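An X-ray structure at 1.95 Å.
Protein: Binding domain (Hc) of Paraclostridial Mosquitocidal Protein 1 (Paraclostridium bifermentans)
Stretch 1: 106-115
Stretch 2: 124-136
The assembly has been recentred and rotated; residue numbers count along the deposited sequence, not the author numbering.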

ATOM      1  N   ILE A 106      11.648  20.106  -5.745  1.00 37.06           N
ATOM      2  CA  ILE A 106      11.695  21.461  -5.217  1.00 40.04           C
ATOM      3  C   ILE A 106      11.912  21.421  -3.696  1.00 38.54           C
ATOM      4  O   ILE A 106      12.302  22.414  -3.122  1.00 35.28           O
ATOM      5  CB  ILE A 106      10.432  22.265  -5.580  1.00 43.28           C
ATOM      6  CG1 ILE A 106      10.661  23.767  -5.393  1.00 46.94           C
ATOM      7  CG2 ILE A 106       9.225  21.800  -4.780  1.00 45.06           C
ATOM      8  CD1 ILE A 106       9.459  24.623  -5.727  1.00 47.42           C
ATOM      9  N   ASP A 107      11.664  20.265  -3.071  1.00 35.50           N
ATOM     10  CA  ASP A 107      11.817  20.065  -1.643  1.00 35.24           C
ATOM     11  C   ASP A 107      12.983  19.115  -1.356  1.00 35.28           C
ATOM     12  O   ASP A 107      13.063  18.546  -0.266  1.00 37.58           O
ATOM     13  CB  ASP A 107      10.519  19.517  -1.040  1.00 33.77           C
ATOM     14  CG  ASP A 107       9.410  20.540  -1.038  1.00 34.92           C
ATOM     15  OD1 ASP A 107       9.709  21.709  -0.708  1.00 38.86           O
ATOM     16  OD2 ASP A 107       8.265  20.167  -1.378  1.00 35.53           O
ATOM     17  N   LEU A 108      13.899  18.966  -2.320  1.00 38.32           N
ATOM     18  CA  LEU A 108      15.039  18.080  -2.172  1.00 40.05           C
ATOM     19  C   LEU A 108      15.843  18.537  -0.948  1.00 39.98           C
ATOM     20  O   LEU A 108      16.122  19.715  -0.804  1.00 36.67           O
ATOM     21  CB  LEU A 108      15.864  18.126  -3.465  1.00 45.09           C
ATOM     22  CG  LEU A 108      17.092  17.215  -3.540  1.00 50.71           C
ATOM     23  CD1 LEU A 108      16.837  15.856  -2.913  1.00 54.34           C
ATOM     24  CD2 LEU A 108      17.537  17.036  -4.983  1.00 53.07           C
ATOM     25  N   GLY A 109      16.130  17.598  -0.040  1.00 39.60           N
ATOM     26  CA  GLY A 109      16.972  17.843   1.118  1.00 39.96           C
ATOM     27  C   GLY A 109      16.279  18.653   2.205  1.00 41.22           C
ATOM     28  O   GLY A 109      16.897  18.927   3.241  1.00 38.67           O
ATOM     29  N   ILE A 110      14.999  19.001   1.996  1.00 37.91           N
ATOM     30  CA  ILE A 110      14.222  19.825   2.944  1.00 40.20           C
ATOM     31  C   ILE A 110      13.179  18.944   3.649  1.00 35.29           C
ATOM     32  O   ILE A 110      12.305  18.389   2.983  1.00 36.87           O
ATOM     33  CB  ILE A 110      13.564  21.004   2.200  1.00 43.88           C
ATOM     34  CG1 ILE A 110      14.611  21.937   1.581  1.00 46.96           C
ATOM     35  CG2 ILE A 110      12.608  21.768   3.109  1.00 42.34           C
ATOM     36  CD1 ILE A 110      14.151  22.585   0.297  1.00 48.59           C
ATOM     37  N   GLU A 111      13.296  18.817   4.981  1.00 31.79           N
ATOM     38  CA  GLU A 111      12.294  18.161   5.844  1.00 32.70           C
ATOM     39  C   GLU A 111      11.047  19.042   5.898  1.00 29.95           C
ATOM     40  O   GLU A 111      11.179  20.218   6.124  1.00 30.98           O
ATOM     41  CB  GLU A 111      12.702  18.060   7.315  1.00 34.54           C
ATOM     42  CG  GLU A 111      13.696  16.986   7.644  1.00 39.79           C
ATOM     43  CD  GLU A 111      13.894  16.764   9.141  1.00 41.92           C
ATOM     44  OE1 GLU A 111      12.989  17.119   9.930  1.00 46.09           O
ATOM     45  OE2 GLU A 111      14.941  16.208   9.510  1.00 43.48           O
ATOM     46  N   TYR A 112       9.853  18.458   5.781  1.00 28.17           N
ATOM     47  CA  TYR A 112       8.644  19.212   6.063  1.00 26.59           C
ATOM     48  C   TYR A 112       7.691  18.383   6.933  1.00 26.62           C
ATOM     49  O   TYR A 112       7.690  17.148   6.894  1.00 26.12           O
ATOM     50  CB  TYR A 112       8.021  19.772   4.785  1.00 28.19           C
ATOM     51  CG  TYR A 112       7.635  18.778   3.714  1.00 28.75           C
ATOM     52  CD1 TYR A 112       6.419  18.110   3.733  1.00 29.26           C
ATOM     53  CD2 TYR A 112       8.482  18.537   2.646  1.00 30.22           C
ATOM     54  CE1 TYR A 112       6.066  17.219   2.727  1.00 29.04           C
ATOM     55  CE2 TYR A 112       8.151  17.644   1.636  1.00 31.57           C
ATOM     56  CZ  TYR A 112       6.937  16.988   1.669  1.00 31.72           C
ATOM     57  OH  TYR A 112       6.637  16.132   0.647  1.00 31.81           O
ATOM     58  N   ASP A 113       6.881  19.109   7.719  1.00 26.35           N
ATOM     59  CA  ASP A 113       6.009  18.555   8.755  1.00 26.90           C
ATOM     60  C   ASP A 113       4.827  17.812   8.125  1.00 27.35           C
ATOM     61  O   ASP A 113       4.307  18.192   7.055  1.00 27.65           O
ATOM     62  CB  ASP A 113       5.421  19.637   9.662  1.00 27.32           C
ATOM     63  CG  ASP A 113       6.425  20.424  10.495  1.00 30.64           C
ATOM     64  OD1 ASP A 113       7.587  19.987  10.592  1.00 32.80           O
ATOM     65  OD2 ASP A 113       6.022  21.477  11.044  1.00 34.43           O
ATOM     66  N   LEU A 114       4.412  16.750   8.812  1.00 26.60           N
ATOM     67  CA  LEU A 114       3.138  16.119   8.591  1.00 27.49           C
ATOM     68  C   LEU A 114       2.298  16.183   9.881  1.00 25.96           C
ATOM     69  O   LEU A 114       1.112  16.531   9.851  1.00 25.14           O
ATOM     70  CB  LEU A 114       3.392  14.677   8.163  1.00 31.07           C
ATOM     71  CG  LEU A 114       2.127  13.877   7.871  1.00 36.73           C
ATOM     72  CD1 LEU A 114       1.284  14.555   6.795  1.00 38.92           C
ATOM     73  CD2 LEU A 114       2.472  12.460   7.458  1.00 40.29           C
ATOM     74  N   VAL A 115       2.907  15.775  10.999  1.00 21.94           N
ATOM     75  CA  VAL A 115       2.292  15.798  12.310  1.00 22.20           C
ATOM     76  C   VAL A 115       3.317  16.400  13.271  1.00 22.73           C
ATOM     77  O   VAL A 115       4.438  15.919  13.341  1.00 22.63           O
ATOM     78  CB  VAL A 115       1.850  14.405  12.789  1.00 22.31           C
ATOM     79  CG1 VAL A 115       1.009  14.515  14.050  1.00 21.62           C
ATOM     80  CG2 VAL A 115       1.115  13.602  11.719  1.00 22.37           C
ATOM     81  N   LYS A 124       8.015  15.432  16.344  1.00 25.43           N
ATOM     82  CA  LYS A 124       7.313  15.593  15.092  1.00 24.85           C
ATOM     83  C   LYS A 124       7.585  14.420  14.154  1.00 24.35           C
ATOM     84  O   LYS A 124       8.578  13.711  14.264  1.00 25.29           O
ATOM     85  CB  LYS A 124       7.703  16.899  14.407  1.00 26.42           C
ATOM     86  CG  LYS A 124       9.162  17.023  14.018  1.00 28.08           C
ATOM     87  CD  LYS A 124       9.398  18.183  13.075  1.00 29.64           C
ATOM     88  CE  LYS A 124       9.143  19.523  13.722  1.00 27.82           C
ATOM     89  NZ  LYS A 124       9.443  20.628  12.791  1.00 28.08           N
ATOM     90  N   ILE A 125       6.657  14.258  13.213  1.00 23.90           N
ATOM     91  CA  ILE A 125       6.732  13.326  12.094  1.00 23.10           C
ATOM     92  C   ILE A 125       6.790  14.183  10.829  1.00 23.86           C
ATOM     93  O   ILE A 125       5.898  15.024  10.615  1.00 22.34           O
ATOM     94  CB  ILE A 125       5.522  12.376  12.084  1.00 22.04           C
ATOM     95  CG1 ILE A 125       5.504  11.456  13.303  1.00 23.41           C
ATOM     96  CG2 ILE A 125       5.475  11.568  10.802  1.00 23.49           C
ATOM     97  CD1 ILE A 125       4.136  10.870  13.632  1.00 23.34           C
ATOM     98  N   SER A 126       7.860  13.986  10.042  1.00 23.76           N
ATOM     99  CA  SER A 126       8.165  14.751   8.848  1.00 24.45           C
ATOM    100  C   SER A 126       8.422  13.827   7.658  1.00 24.77           C
ATOM    101  O   SER A 126       8.638  12.633   7.810  1.00 24.56           O
ATOM    102  CB  SER A 126       9.344  15.664   9.073  1.00 26.13           C
ATOM    103  OG  SER A 126       9.052  16.558  10.129  1.00 28.42           O
ATOM    104  N   LEU A 127       8.430  14.438   6.473  1.00 26.99           N
ATOM    105  CA  LEU A 127       8.847  13.809   5.255  1.00 29.59           C
ATOM    106  C   LEU A 127      10.105  14.507   4.752  1.00 28.59           C
ATOM    107  O   LEU A 127      10.248  15.722   4.912  1.00 29.17           O
ATOM    108  CB  LEU A 127       7.713  13.911   4.232  1.00 31.51           C
ATOM    109  CG  LEU A 127       6.431  13.167   4.604  1.00 36.58           C
ATOM    110  CD1 LEU A 127       5.315  13.468   3.605  1.00 40.15           C
ATOM    111  CD2 LEU A 127       6.684  11.671   4.686  1.00 36.87           C
ATOM    112  N   LYS A 128      10.988  13.711   4.143  1.00 29.93           N
ATOM    113  CA  LYS A 128      12.234  14.181   3.573  1.00 31.46           C
ATOM    114  C   LYS A 128      12.715  13.221   2.475  1.00 31.65           C
ATOM    115  O   LYS A 128      12.950  12.045   2.740  1.00 29.47           O
ATOM    116  CB  LYS A 128      13.302  14.251   4.665  1.00 33.04           C
ATOM    117  CG  LYS A 128      14.642  14.799   4.196  1.00 35.41           C
ATOM    118  CD  LYS A 128      15.713  14.754   5.248  1.00 36.21           C
ATOM    119  CE  LYS A 128      16.905  15.608   4.883  1.00 39.64           C
ATOM    120  NZ  LYS A 128      17.960  15.526   5.918  1.00 43.94           N
ATOM    121  N   ASP A 129      12.860  13.724   1.246  1.00 33.31           N
ATOM    122  CA  ASP A 129      13.474  12.943   0.153  1.00 35.71           C
ATOM    123  C   ASP A 129      12.836  11.555   0.071  1.00 34.44           C
ATOM    124  O   ASP A 129      13.532  10.537   0.126  1.00 35.79           O
ATOM    125  CB  ASP A 129      14.979  12.784   0.366  1.00 35.59           C
ATOM    126  CG  ASP A 129      15.692  14.114   0.433  1.00 36.60           C
ATOM    127  OD1 ASP A 129      15.237  15.050  -0.258  1.00 36.59           O
ATOM    128  OD2 ASP A 129      16.692  14.200   1.184  1.00 46.18           O
ATOM    129  N   GLY A 130      11.503  11.535   0.017  1.00 30.55           N
ATOM    130  CA  GLY A 130      10.728  10.309  -0.147  1.00 31.39           C
ATOM    131  C   GLY A 130      10.735   9.380   1.060  1.00 28.70           C
ATOM    132  O   GLY A 130      10.251   8.245   0.961  1.00 28.25           O
ATOM    133  N   ASN A 131      11.316   9.834   2.173  1.00 27.79           N
ATOM    134  CA  ASN A 131      11.486   9.049   3.383  1.00 27.53           C
ATOM    135  C   ASN A 131      10.746   9.753   4.534  1.00 28.08           C
ATOM    136  O   ASN A 131      10.149  10.800   4.355  1.00 30.97           O
ATOM    137  CB  ASN A 131      12.970   8.778   3.646  1.00 27.56           C
ATOM    138  CG  ASN A 131      13.459   7.534   2.928  1.00 28.71           C
ATOM    139  OD1 ASN A 131      13.221   6.411   3.377  1.00 31.59           O
ATOM    140  ND2 ASN A 131      14.123   7.725   1.808  1.00 28.37           N
ATOM    141  N   LEU A 132      10.730   9.104   5.696  1.00 29.99           N
ATOM    142  CA  LEU A 132       9.965   9.523   6.874  1.00 29.05           C
ATOM    143  C   LEU A 132      10.974   9.868   7.968  1.00 25.80           C
ATOM    144  O   LEU A 132      12.008   9.196   8.079  1.00 23.22           O
ATOM    145  CB  LEU A 132       9.046   8.368   7.289  1.00 32.56           C
ATOM    146  CG  LEU A 132       7.837   8.715   8.159  1.00 37.39           C
ATOM    147  CD1 LEU A 132       6.816   9.533   7.399  1.00 40.31           C
ATOM    148  CD2 LEU A 132       7.182   7.455   8.680  1.00 42.80           C
ATOM    149  N   VAL A 133      10.700  10.953   8.695  1.00 22.86           N
ATOM    150  CA  VAL A 133      11.501  11.407   9.828  1.00 23.97           C
ATOM    151  C   VAL A 133      10.631  11.378  11.082  1.00 23.58           C
ATOM    152  O   VAL A 133       9.532  11.955  11.072  1.00 25.68           O
ATOM    153  CB  VAL A 133      12.022  12.840   9.620  1.00 25.28           C
ATOM    154  CG1 VAL A 133      12.819  13.324  10.830  1.00 25.71           C
ATOM    155  CG2 VAL A 133      12.854  12.932   8.348  1.00 26.73           C
ATOM    156  N   TRP A 134      11.151  10.734  12.128  1.00 20.78           N
ATOM    157  CA  TRP A 134      10.695  10.848  13.497  1.00 23.02           C
ATOM    158  C   TRP A 134      11.768  11.616  14.267  1.00 22.97           C
ATOM    159  O   TRP A 134      12.944  11.248  14.222  1.00 23.20           O
ATOM    160  CB  TRP A 134      10.427   9.467  14.123  1.00 23.58           C
ATOM    161  CG  TRP A 134      10.273   9.493  15.608  1.00 25.60           C
ATOM    162  CD1 TRP A 134      11.178   9.060  16.538  1.00 25.94           C
ATOM    163  CD2 TRP A 134       9.150  10.002  16.347  1.00 26.51           C
ATOM    164  NE1 TRP A 134      10.678   9.241  17.799  1.00 26.83           N
ATOM    165  CE2 TRP A 134       9.439   9.819  17.712  1.00 27.25           C
ATOM    166  CE3 TRP A 134       7.917  10.550  15.986  1.00 28.47           C
ATOM    167  CZ2 TRP A 134       8.549  10.189  18.716  1.00 29.19           C
ATOM    168  CZ3 TRP A 134       7.039  10.925  16.974  1.00 28.99           C
ATOM    169  CH2 TRP A 134       7.359  10.756  18.321  1.00 30.68           C
ATOM    170  N   ARG A 135      11.371  12.687  14.950  1.00 22.24           N
ATOM    171  CA  ARG A 135      12.332  13.439  15.732  1.00 24.83           C
ATOM    172  C   ARG A 135      11.736  13.786  17.099  1.00 26.20           C
ATOM    173  O   ARG A 135      10.552  14.172  17.191  1.00 24.69           O
ATOM    174  CB  ARG A 135      12.779  14.706  14.998  1.00 26.12           C
ATOM    175  CG  ARG A 135      13.652  15.603  15.871  1.00 30.44           C
ATOM    176  CD  ARG A 135      14.278  16.791  15.172  1.00 31.65           C
ATOM    177  NE  ARG A 135      15.118  16.343  14.067  1.00 33.80           N
ATOM    178  CZ  ARG A 135      14.780  16.446  12.786  1.00 32.59           C
ATOM    179  NH1 ARG A 135      13.821  17.285  12.429  1.00 32.36           N
ATOM    180  NH2 ARG A 135      15.399  15.708  11.878  1.00 32.17           N
ATOM    181  N   MET A 136      12.575  13.621  18.133  1.00 25.23           N
ATOM    182  CA  MET A 136      12.341  14.058  19.501  1.00 25.92           C
ATOM    183  C   MET A 136      13.395  15.111  19.879  1.00 27.63           C
ATOM    184  O   MET A 136      14.578  14.972  19.532  1.00 25.85           O
ATOM    185  CB  MET A 136      12.441  12.872  20.467  1.00 26.92           C
ATOM    186  CG  MET A 136      11.275  11.901  20.328  1.00 28.46           C
ATOM    187  SD  MET A 136      11.463  10.395  21.296  1.00 31.67           S
ATOM    188  CE  MET A 136      12.906   9.730  20.499  1.00 28.43           C
TER
HETATM  189  O   HOH W   1      11.934  16.611   1.168  1.00 29.62           O
HETATM  190  O   HOH W   2       9.543  19.202   9.163  1.00 43.54           O

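The strongest polar element here is a two-pronged salt bridge between E111 and R135. R135 NH1 donates to E111 OE1 at 2.6 Å and R135 NH2 to E111 OE2 at a very short 2.5 Å, so the carboxylate meets the edge of the guanidinium near its plane, each oxygen taking one nitrogen. The CA-to-CB bond of E111 runs sideways to the other stretch, but the side chain brings its carboxylate across to the second strand of the hairpin. A second salt bridge is single-pronged: K124 NZ donates to D113 OD1 at 2.9 Å. D113 points its CA-to-CB bond away, yet the end of its side chain returns to meet the lysine. The same D113 OD1 accepts from water 2 at 2.5 Å, and that water lies 2.9 Å from S126 OG, tying the acid to the strand through solvent as well.

Beneath these charges lies an antiparallel backbone pairing. Residues 124-128 and 131-136 form a hairpin closed by a type I' turn from K128 to N131, and stretch 1 adds to the free edge of its first strand. Y112 and L127 exchange a reciprocal pair, Y112 N to L127 O at 2.9 Å and L127 N to Y112 O at 2.8 Å. Further along, I125 N donates to V115 O at 2.8 Å, but I125 O accepts twice, from L114 N at 2.9 Å and V115 N at 3.1 Å. This shared acceptor marks a beta bulge: the register slips by one residue between D113 and V115 as the chain turns a corner, without leaving either amide unpaired.

At the other end the two turns are joined by a side chain and a water. The type II turn from D107 to I110 presents G109 N to D129 OD1 at 2.7 Å, nearly linear. Its positive phi suits G109 to this position. Water 1 donates to D107 O at 2.7 Å and to I110 O at 2.6 Å and accepts from D129 N at 3.0 Å, filling the gap where direct strand pairing has ended.

Packing follows the register. Y112 and L127 share a face of the sheet, and L127 CB sits over the tyrosine ring, 4.3 Å from its centroid, a CH-pi contact; L127 CD1 reaches Y112 CE1 at 3.9 Å. V115 and I125 lie on that same face, their CB atoms 4.3 Å apart. Elsewhere, aliphatic portions of charged side chains also pack, with E111 CG 3.8 Å from K128 CD. The rule is economical: apolar pairs share one face, while charged side chains, long or short, bond across the contact.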